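Local coordinates for protein quinone reductase (Klebsiella pneumoniae subsp. pneumoniae, PDB 4GI5) that binds flavin-adenine dinucleotide in a flavodoxin-like fold and probably acts as an NAD(P)H dehydrogenase that reduces quinones, at residues B[36-41]-B[117-122]; B[172-177]-B[217-222]. One frame throughout, in Å; residues are numbered along the deposited sequence.

Contact 1: residues B[36-41]-B[117-122]. With FAD (flavin-adenine dinucleotide), chain H.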
loop_
_atom_site.group_PDB
_atom_site.type_symbol
_atom_site.label_atom_id
_atom_site.label_comp_id
_atom_site.label_asym_id
_atom_site.label_seq_id
_atom_site.Cartn_x
_atom_site.Cartn_y
_atom_site.Cartn_z
ATOM N N SER B 36 21.040 3.936 8.371
ATOM C CA SER B 36 20.699 3.330 7.095
ATOM C C SER B 36 20.994 4.239 5.972
ATOM O O SER B 36 21.251 5.447 6.146
ATOM C CB SER B 36 19.135 3.128 7.098
ATOM O OG SER B 36 18.380 4.308 7.288
ATOM N N LEU B 37 20.952 3.715 4.759
ATOM C CA LEU B 37 20.947 4.527 3.585
ATOM C C LEU B 37 19.906 5.622 3.650
ATOM O O LEU B 37 20.118 6.796 3.347
ATOM C CB LEU B 37 20.803 3.582 2.374
ATOM C CG LEU B 37 20.719 4.356 1.061
ATOM C CD1 LEU B 37 22.011 5.072 0.652
ATOM C CD2 LEU B 37 20.353 3.428 -0.083
ATOM N N ASN B 38 18.656 5.244 3.971
ATOM C CA ASN B 38 17.610 6.230 4.142
ATOM C C ASN B 38 17.936 7.335 5.191
ATOM O O ASN B 38 17.683 8.507 4.967
ATOM C CB ASN B 38 16.272 5.571 4.517
ATOM C CG ASN B 38 15.471 5.227 3.265
ATOM O OD1 ASN B 38 14.724 6.077 2.784
ATOM N ND2 ASN B 38 15.719 4.082 2.692
ATOM N N GLY B 39 18.508 6.912 6.278
ATOM C CA GLY B 39 18.902 7.885 7.274
ATOM C C GLY B 39 19.909 8.900 6.693
ATOM O O GLY B 39 19.859 10.136 7.002
ATOM N N ALA B 40 20.874 8.397 5.956
ATOM C CA ALA B 40 21.876 9.255 5.285
ATOM C C ALA B 40 21.250 10.240 4.335
ATOM O O ALA B 40 21.624 11.418 4.225
ATOM C CB ALA B 40 22.951 8.413 4.627
ATOM N N LEU B 41 20.311 9.754 3.478
ATOM C CA LEU B 41 19.666 10.631 2.583
ATOM C C LEU B 41 18.765 11.647 3.218
ATOM O O LEU B 41 18.702 12.786 2.776
ATOM C CB LEU B 41 18.854 9.764 1.569
ATOM C CG LEU B 41 19.630 8.839 0.641
ATOM C CD1 LEU B 41 18.629 7.837 -0.056
ATOM C CD2 LEU B 41 20.321 9.622 -0.440
ATOM N N ILE B 117 7.261 16.091 1.743
ATOM C CA ILE B 117 8.044 15.062 1.137
ATOM C C ILE B 117 7.893 13.783 1.970
ATOM O O ILE B 117 7.929 13.841 3.194
ATOM C CB ILE B 117 9.548 15.407 1.057
ATOM C CG1 ILE B 117 9.728 16.645 0.209
ATOM C CG2 ILE B 117 10.360 14.230 0.507
ATOM C CD1 ILE B 117 11.125 17.236 0.224
ATOM N N PHE B 118 7.579 12.664 1.313
ATOM C CA PHE B 118 7.456 11.359 1.968
ATOM C C PHE B 118 8.662 10.534 1.556
ATOM O O PHE B 118 8.845 10.219 0.363
ATOM C CB PHE B 118 6.174 10.613 1.536
ATOM C CG PHE B 118 4.909 11.343 1.899
ATOM C CD1 PHE B 118 4.461 12.442 1.193
ATOM C CD2 PHE B 118 4.205 10.922 3.003
ATOM C CE1 PHE B 118 3.265 13.088 1.576
ATOM C CE2 PHE B 118 3.009 11.541 3.327
ATOM C CZ PHE B 118 2.599 12.596 2.671
ATOM N N GLN B 119 9.463 10.097 2.542
ATOM C CA GLN B 119 10.646 9.368 2.271
ATOM C C GLN B 119 10.603 8.002 2.959
ATOM O O GLN B 119 10.350 7.914 4.150
ATOM C CB GLN B 119 11.904 10.077 2.796
ATOM C CG GLN B 119 13.143 9.386 2.455
ATOM C CD GLN B 119 14.345 9.894 3.167
ATOM O OE1 GLN B 119 14.400 11.047 3.569
ATOM N NE2 GLN B 119 15.333 9.010 3.291
ATOM N N PHE B 120 10.788 6.958 2.135
ATOM C CA PHE B 120 10.679 5.580 2.591
ATOM C C PHE B 120 11.362 4.584 1.685
ATOM O O PHE B 120 11.463 4.789 0.493
ATOM C CB PHE B 120 9.211 5.185 2.791
ATOM C CG PHE B 120 8.360 5.317 1.561
ATOM C CD1 PHE B 120 7.764 6.523 1.276
ATOM C CD2 PHE B 120 8.104 4.226 0.721
ATOM C CE1 PHE B 120 7.003 6.691 0.150
ATOM C CE2 PHE B 120 7.250 4.348 -0.364
ATOM C CZ PHE B 120 6.748 5.609 -0.693
ATOM N N PRO B 121 11.874 3.468 2.257
ATOM C CA PRO B 121 12.226 2.308 1.427
ATOM C C PRO B 121 10.937 1.672 0.900
ATOM O O PRO B 121 9.939 1.594 1.635
ATOM C CB PRO B 121 12.926 1.363 2.420
ATOM C CG PRO B 121 12.226 1.713 3.718
ATOM C CD PRO B 121 11.905 3.157 3.702
ATOM N N LEU B 122 10.983 1.202 -0.321
ATOM C CA LEU B 122 9.893 0.403 -0.882
ATOM C C LEU B 122 9.878 -0.930 -0.218
ATOM O O LEU B 122 10.858 -1.702 -0.308
ATOM C CB LEU B 122 10.077 0.333 -2.422
ATOM C CG LEU B 122 8.807 -0.138 -3.129
ATOM C CD1 LEU B 122 7.659 0.832 -3.022
ATOM C CD2 LEU B 122 9.200 -0.362 -4.559
HETATM P PA FAD H . 20.352 -0.083 4.163
HETATM O O1A FAD H . 20.449 0.725 5.392
HETATM O O2A FAD H . 20.193 -1.529 4.120
HETATM O O5B FAD H . 21.665 0.202 3.228
HETATM C C5B FAD H . 21.816 -0.190 1.848
HETATM C C4B FAD H . 23.248 -0.018 1.458
HETATM O O4B FAD H . 23.511 1.363 1.359
HETATM C C3B FAD H . 24.214 -0.686 2.406
HETATM O O3B FAD H . 25.111 -1.408 1.576
HETATM C C2B FAD H . 24.865 0.530 2.998
HETATM O O2B FAD H . 26.195 0.279 3.520
HETATM C C1B FAD H . 24.857 1.594 1.953
HETATM N N9A FAD H . 24.975 2.943 2.571
HETATM C C8A FAD H . 24.390 3.495 3.766
HETATM N N7A FAD H . 24.776 4.731 3.986
HETATM C C5A FAD H . 25.700 4.890 2.995
HETATM C C6A FAD H . 26.658 5.938 2.640
HETATM N N6A FAD H . 26.539 6.991 3.380
HETATM N N1A FAD H . 27.490 5.828 1.546
HETATM C C2A FAD H . 27.454 4.727 0.802
HETATM N N3A FAD H . 26.599 3.680 1.117
HETATM C C4A FAD H . 25.800 3.822 2.114
HETATM N N1 FAD H . 12.714 -3.763 -2.909
HETATM C C2 FAD H . 11.952 -3.616 -4.014
HETATM O O2 FAD H . 12.462 -3.223 -5.148
HETATM N N3 FAD H . 10.597 -3.880 -3.991
HETATM C C4 FAD H . 9.995 -4.412 -2.911
HETATM O O4 FAD H . 8.767 -4.568 -2.869
HETATM C C4X FAD H . 10.802 -4.605 -1.737
HETATM N N5 FAD H . 10.227 -5.073 -0.589
HETATM C C5X FAD H . 10.999 -5.150 0.601
HETATM C C6 FAD H . 10.437 -5.510 1.731
HETATM C C7 FAD H . 11.136 -5.484 2.935
HETATM C C7M FAD H . 10.478 -5.879 4.206
HETATM C C8 FAD H . 12.514 -5.158 2.923
HETATM C C8M FAD H . 13.297 -5.201 4.207
HETATM C C9 FAD H . 13.127 -4.806 1.762
HETATM C C9A FAD H . 12.369 -4.764 0.556
HETATM N N10 FAD H . 12.907 -4.280 -0.617
HETATM C C10 FAD H . 12.154 -4.174 -1.779
HETATM C "C1'" FAD H . 14.294 -3.799 -0.696
HETATM C "C2'" FAD H . 14.269 -2.394 -0.091
HETATM O "O2'" FAD H . 13.578 -1.393 -0.843
HETATM C "C3'" FAD H . 15.725 -1.877 0.154
HETATM O "O3'" FAD H . 16.247 -2.803 1.141
HETATM C "C4'" FAD H . 15.798 -0.465 0.749
HETATM O "O4'" FAD H . 15.444 0.456 -0.232
HETATM C "C5'" FAD H . 17.263 -0.131 1.137
HETATM O "O5'" FAD H . 17.265 1.080 1.823
HETATM P P FAD H . 17.755 1.046 3.391
HETATM O O1P FAD H . 17.741 2.446 3.868
HETATM O O2P FAD H . 17.039 0.069 4.210
HETATM O O3P FAD H . 19.269 0.556 3.110
#
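Gln119 NE2 is the polar atom on which this contact turns: it donates to two oxygens of one residue, the backbone Asn38 O at 2.9 Å and the side-chain Asn38 OD1 at 3.0 Å. The second bond is the straighter, 162° at the hydrogen, and both acceptors lie close to the amide plane of Gln119, as expected if the two N-H groups of NE2 serve one each. The amides of Asn38 and Gln119 run past each other in opposite directions and are nearly coplanar. Gln119 spans the gap because CG stands anti to the backbone N (chi1 -176°) and the chain stays extended beyond it. With OD1 tied to Gln119, the other end of the Asn38 amide is aimed at the cofactor: Asn38 ND2 gives a nearly linear bond of 2.9 Å to FAD O1P, and Asn38 N donates to the same oxygen. Gln119 is thus a second-shell residue that fixes the rotation of a first-shell one.

The setting is the phosphate-binding N-terminus of the helix after the first strand of a flavodoxin-like fold, packed over strand 115-121 at 9.1 Å between the segment axes and running against it at 156°. Leu37 N binds FAD O1A at 3.1 Å, so the first turn meets both phosphates, and the helix dipole would probably favour their negative charge. Ser36 is the N-cap, its OG accepting from Gly39 N at 2.8 Å. Beyond Gln119, the ring of Pro121 lies beside the Asn38 amide, with Asn38 ND2 and Pro121 CB 3.9 Å apart, while Leu41 CB packs against Gln119 NE2. Past Pro121, Leu122 O accepts from FAD O2' at 2.8 Å, bringing the ribityl chain to the same edge.

Contact 2: residues B[172-177]-B[217-222]; sequences IVTAGG and YRTDKT. With FAD (flavin-adenine dinucleotide), chain H.
Ala175 O and Gly177 O receive the backbone of 217-222, while the amides of the two glycines face the flavin. Gly177 N donates to FAD O2 at 2.8 Å, and Gly176 N reaches FAD N1 at 3.1 Å, so consecutive peptides read the pyrimidine edge of the isoalloxazine. On the ribityl chain, FAD O3' donates to Asp220 OD1 at a short 2.5 Å, and FAD O4' is hydrogen-bonded to both Thr174 OG1 and Thr219 OG1. Thr219 OG1 sits between its own N and carbonyl carbon (chi1 58°), which leaves CG2 to meet Thr174 CB at 3.9 Å.

The next shell sets these groups. Thr219 N donates to Ala175 O at 3.0 Å and 161°, and Arg218 N to Gly177 O at 2.9 Å from above the carbonyl plane. That carbonyl oxygen also lies at the edge of the Tyr217 ring, near its plane. A water joins Gly176 O to Asp220 N, with a weak third bond to Asp220 OD2; the same carboxylate oxygen packs against Gly176 CA.

Farther out, Thr222 OG1 and N both bond to Thr219 O, turning the loop toward helix 224-239, and Arg218 forms a cation-pi contact with Trp178. Asp220 packs on Thr87 of the second subunit. The contact joins the loop following strand 168-174 to the one between edge strand 209-216 and helix 224-239, with Leu37 of helix 37-51 against Thr219 and Thr222.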
loop_
_atom_site.group_PDB
_atom_site.type_symbol
_atom_site.label_atom_id
_atom_site.label_comp_id
_atom_site.label_asym_id
_atom_site.label_seq_id
_atom_site.Cartn_x
_atom_site.Cartn_y
_atom_site.Cartn_z
ATOM N N ILE B 172 10.241 10.213 -2.096
ATOM C CA ILE B 172 11.596 9.781 -2.258
ATOM C C ILE B 172 11.663 8.354 -1.817
ATOM O O ILE B 172 11.407 8.035 -0.696
ATOM C CB ILE B 172 12.571 10.619 -1.401
ATOM C CG1 ILE B 172 12.554 12.083 -1.765
ATOM C CG2 ILE B 172 13.972 10.049 -1.574
ATOM C CD1 ILE B 172 13.358 12.933 -0.746
ATOM N N VAL B 173 11.865 7.455 -2.737
ATOM C CA VAL B 173 11.778 6.022 -2.553
ATOM C C VAL B 173 13.061 5.323 -2.942
ATOM O O VAL B 173 13.639 5.521 -3.987
ATOM C CB VAL B 173 10.675 5.456 -3.469
ATOM C CG1 VAL B 173 10.503 3.941 -3.264
ATOM C CG2 VAL B 173 9.389 6.242 -3.194
ATOM N N THR B 174 13.509 4.411 -2.093
ATOM C CA THR B 174 14.599 3.531 -2.406
ATOM C C THR B 174 14.103 2.111 -2.605
ATOM O O THR B 174 13.310 1.643 -1.789
ATOM C CB THR B 174 15.680 3.490 -1.250
ATOM O OG1 THR B 174 15.025 3.242 -0.010
ATOM C CG2 THR B 174 16.439 4.853 -1.083
ATOM N N ALA B 175 14.573 1.444 -3.636
ATOM C CA ALA B 175 14.121 0.112 -3.996
ATOM C C ALA B 175 15.297 -0.818 -4.179
ATOM O O ALA B 175 16.371 -0.424 -4.719
ATOM C CB ALA B 175 13.275 0.187 -5.273
ATOM N N GLY B 176 15.118 -2.050 -3.765
ATOM C CA GLY B 176 16.154 -3.052 -4.015
ATOM C C GLY B 176 16.228 -3.559 -5.427
ATOM O O GLY B 176 17.321 -3.913 -5.899
ATOM N N GLY B 177 15.097 -3.609 -6.132
ATOM C CA GLY B 177 15.098 -4.151 -7.499
ATOM C C GLY B 177 15.801 -3.195 -8.485
ATOM O O GLY B 177 16.030 -1.973 -8.244
ATOM N N TYR B 217 17.201 2.843 -7.491
ATOM C CA TYR B 217 17.138 1.409 -7.686
ATOM C C TYR B 217 18.408 0.709 -7.260
ATOM O O TYR B 217 19.479 1.374 -7.092
ATOM C CB TYR B 217 16.891 1.129 -9.140
ATOM C CG TYR B 217 15.604 1.701 -9.578
ATOM C CD1 TYR B 217 14.361 1.034 -9.361
ATOM C CD2 TYR B 217 15.565 2.927 -10.270
ATOM C CE1 TYR B 217 13.230 1.616 -9.814
ATOM C CE2 TYR B 217 14.364 3.453 -10.711
ATOM C CZ TYR B 217 13.180 2.741 -10.409
ATOM O OH TYR B 217 11.971 3.318 -10.859
ATOM N N ARG B 218 18.356 -0.594 -7.082
ATOM C CA ARG B 218 19.492 -1.404 -6.677
ATOM C C ARG B 218 20.153 -0.894 -5.443
ATOM O O ARG B 218 21.361 -0.862 -5.326
ATOM C CB ARG B 218 20.555 -1.516 -7.801
ATOM C CG ARG B 218 20.038 -2.081 -9.026
ATOM C CD ARG B 218 21.202 -2.531 -10.029
ATOM N NE ARG B 218 22.004 -3.655 -9.526
ATOM C CZ ARG B 218 22.743 -4.449 -10.344
ATOM N NH1 ARG B 218 22.790 -4.222 -11.670
ATOM N NH2 ARG B 218 23.413 -5.481 -9.857
ATOM N N THR B 219 19.366 -0.497 -4.474
ATOM C CA THR B 219 19.899 0.221 -3.348
ATOM C C THR B 219 20.591 -0.632 -2.315
ATOM O O THR B 219 21.356 -0.046 -1.526
ATOM C CB THR B 219 18.880 1.077 -2.639
ATOM O OG1 THR B 219 17.812 0.285 -2.201
ATOM C CG2 THR B 219 18.439 2.156 -3.651
ATOM N N ASP B 220 20.340 -1.937 -2.269
ATOM C CA ASP B 220 20.944 -2.771 -1.270
ATOM C C ASP B 220 22.481 -2.883 -1.443
ATOM O O ASP B 220 23.118 -3.206 -0.469
ATOM C CB ASP B 220 20.309 -4.181 -1.222
ATOM C CG ASP B 220 18.761 -4.133 -0.845
ATOM O OD1 ASP B 220 18.475 -3.599 0.196
ATOM O OD2 ASP B 220 17.906 -4.752 -1.560
ATOM N N LYS B 221 22.997 -2.627 -2.628
ATOM C CA LYS B 221 24.424 -2.720 -2.847
ATOM C C LYS B 221 25.075 -1.371 -2.924
ATOM O O LYS B 221 26.192 -1.251 -3.440
ATOM C CB LYS B 221 24.609 -3.407 -4.202
ATOM C CG LYS B 221 24.019 -4.822 -4.278
ATOM C CD LYS B 221 24.564 -5.702 -3.149
ATOM C CE LYS B 221 23.677 -6.920 -2.893
ATOM N NZ LYS B 221 24.262 -7.988 -3.728
ATOM N N THR B 222 24.391 -0.320 -2.554
ATOM C CA THR B 222 24.918 1.026 -2.652
ATOM C C THR B 222 26.347 1.078 -2.006
ATOM O O THR B 222 26.533 0.701 -0.857
ATOM C CB THR B 222 24.032 2.047 -1.951
ATOM O OG1 THR B 222 22.719 2.047 -2.579
ATOM C CG2 THR B 222 24.547 3.454 -2.106
HETATM P PA FAD H . 20.352 -0.083 4.163
HETATM O O1A FAD H . 20.449 0.725 5.392
HETATM O O2A FAD H . 20.193 -1.529 4.120
HETATM O O5B FAD H . 21.665 0.202 3.228
HETATM C C5B FAD H . 21.816 -0.190 1.848
HETATM C C4B FAD H . 23.248 -0.018 1.458
HETATM O O4B FAD H . 23.511 1.363 1.359
HETATM C C3B FAD H . 24.214 -0.686 2.406
HETATM O O3B FAD H . 25.111 -1.408 1.576
HETATM C C2B FAD H . 24.865 0.530 2.998
HETATM O O2B FAD H . 26.195 0.279 3.520
HETATM C C1B FAD H . 24.857 1.594 1.953
HETATM N N9A FAD H . 24.975 2.943 2.571
HETATM C C8A FAD H . 24.390 3.495 3.766
HETATM N N7A FAD H . 24.776 4.731 3.986
HETATM C C5A FAD H . 25.700 4.890 2.995
HETATM C C6A FAD H . 26.658 5.938 2.640
HETATM N N6A FAD H . 26.539 6.991 3.380
HETATM N N1A FAD H . 27.490 5.828 1.546
HETATM C C2A FAD H . 27.454 4.727 0.802
HETATM N N3A FAD H . 26.599 3.680 1.117
HETATM C C4A FAD H . 25.800 3.822 2.114
HETATM N N1 FAD H . 12.714 -3.763 -2.909
HETATM C C2 FAD H . 11.952 -3.616 -4.014
HETATM O O2 FAD H . 12.462 -3.223 -5.148
HETATM N N3 FAD H . 10.597 -3.880 -3.991
HETATM C C4 FAD H . 9.995 -4.412 -2.911
HETATM O O4 FAD H . 8.767 -4.568 -2.869
HETATM C C4X FAD H . 10.802 -4.605 -1.737
HETATM N N5 FAD H . 10.227 -5.073 -0.589
HETATM C C5X FAD H . 10.999 -5.150 0.601
HETATM C C6 FAD H . 10.437 -5.510 1.731
HETATM C C7 FAD H . 11.136 -5.484 2.935
HETATM C C7M FAD H . 10.478 -5.879 4.206
HETATM C C8 FAD H . 12.514 -5.158 2.923
HETATM C C8M FAD H . 13.297 -5.201 4.207
HETATM C C9 FAD H . 13.127 -4.806 1.762
HETATM C C9A FAD H . 12.369 -4.764 0.556
HETATM N N10 FAD H . 12.907 -4.280 -0.617
HETATM C C10 FAD H . 12.154 -4.174 -1.779
HETATM C "C1'" FAD H . 14.294 -3.799 -0.696
HETATM C "C2'" FAD H . 14.269 -2.394 -0.091
HETATM O "O2'" FAD H . 13.578 -1.393 -0.843
HETATM C "C3'" FAD H . 15.725 -1.877 0.154
HETATM O "O3'" FAD H . 16.247 -2.803 1.141
HETATM C "C4'" FAD H . 15.798 -0.465 0.749
HETATM O "O4'" FAD H . 15.444 0.456 -0.232
HETATM C "C5'" FAD H . 17.263 -0.131 1.137
HETATM O "O5'" FAD H . 17.265 1.080 1.823
HETATM P P FAD H . 17.755 1.046 3.391
HETATM O O1P FAD H . 17.741 2.446 3.868
HETATM O O2P FAD H . 17.039 0.069 4.210
HETATM O O3P FAD H . 19.269 0.556 3.110
HETATM O O HOH W 1 19.552 -3.924 -4.341
#

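Both contacts grip the same FAD from the C-terminal edge of one parallel sheet, in which strands 115-121 and 168-174 are neighbours; their centres are 10 Å apart. Contact 1 is wholly buried and pairs a helix with a strand through side-chain amides, addressing mainly the diphosphate. Contact 2 is partly buried and pairs the end region of a strand and the loop after it with a second loop, chiefly through backbone bonds and a water, addressing the flavin and ribityl hydroxyls near the dimer partner. They meet directly: Leu122 N lies 2.8 Å from Thr174 O, a probable hydrogen bond, and Asn38 ND2 also bonds to Thr174 OG1, connecting the phosphate end of the site to its ribityl part.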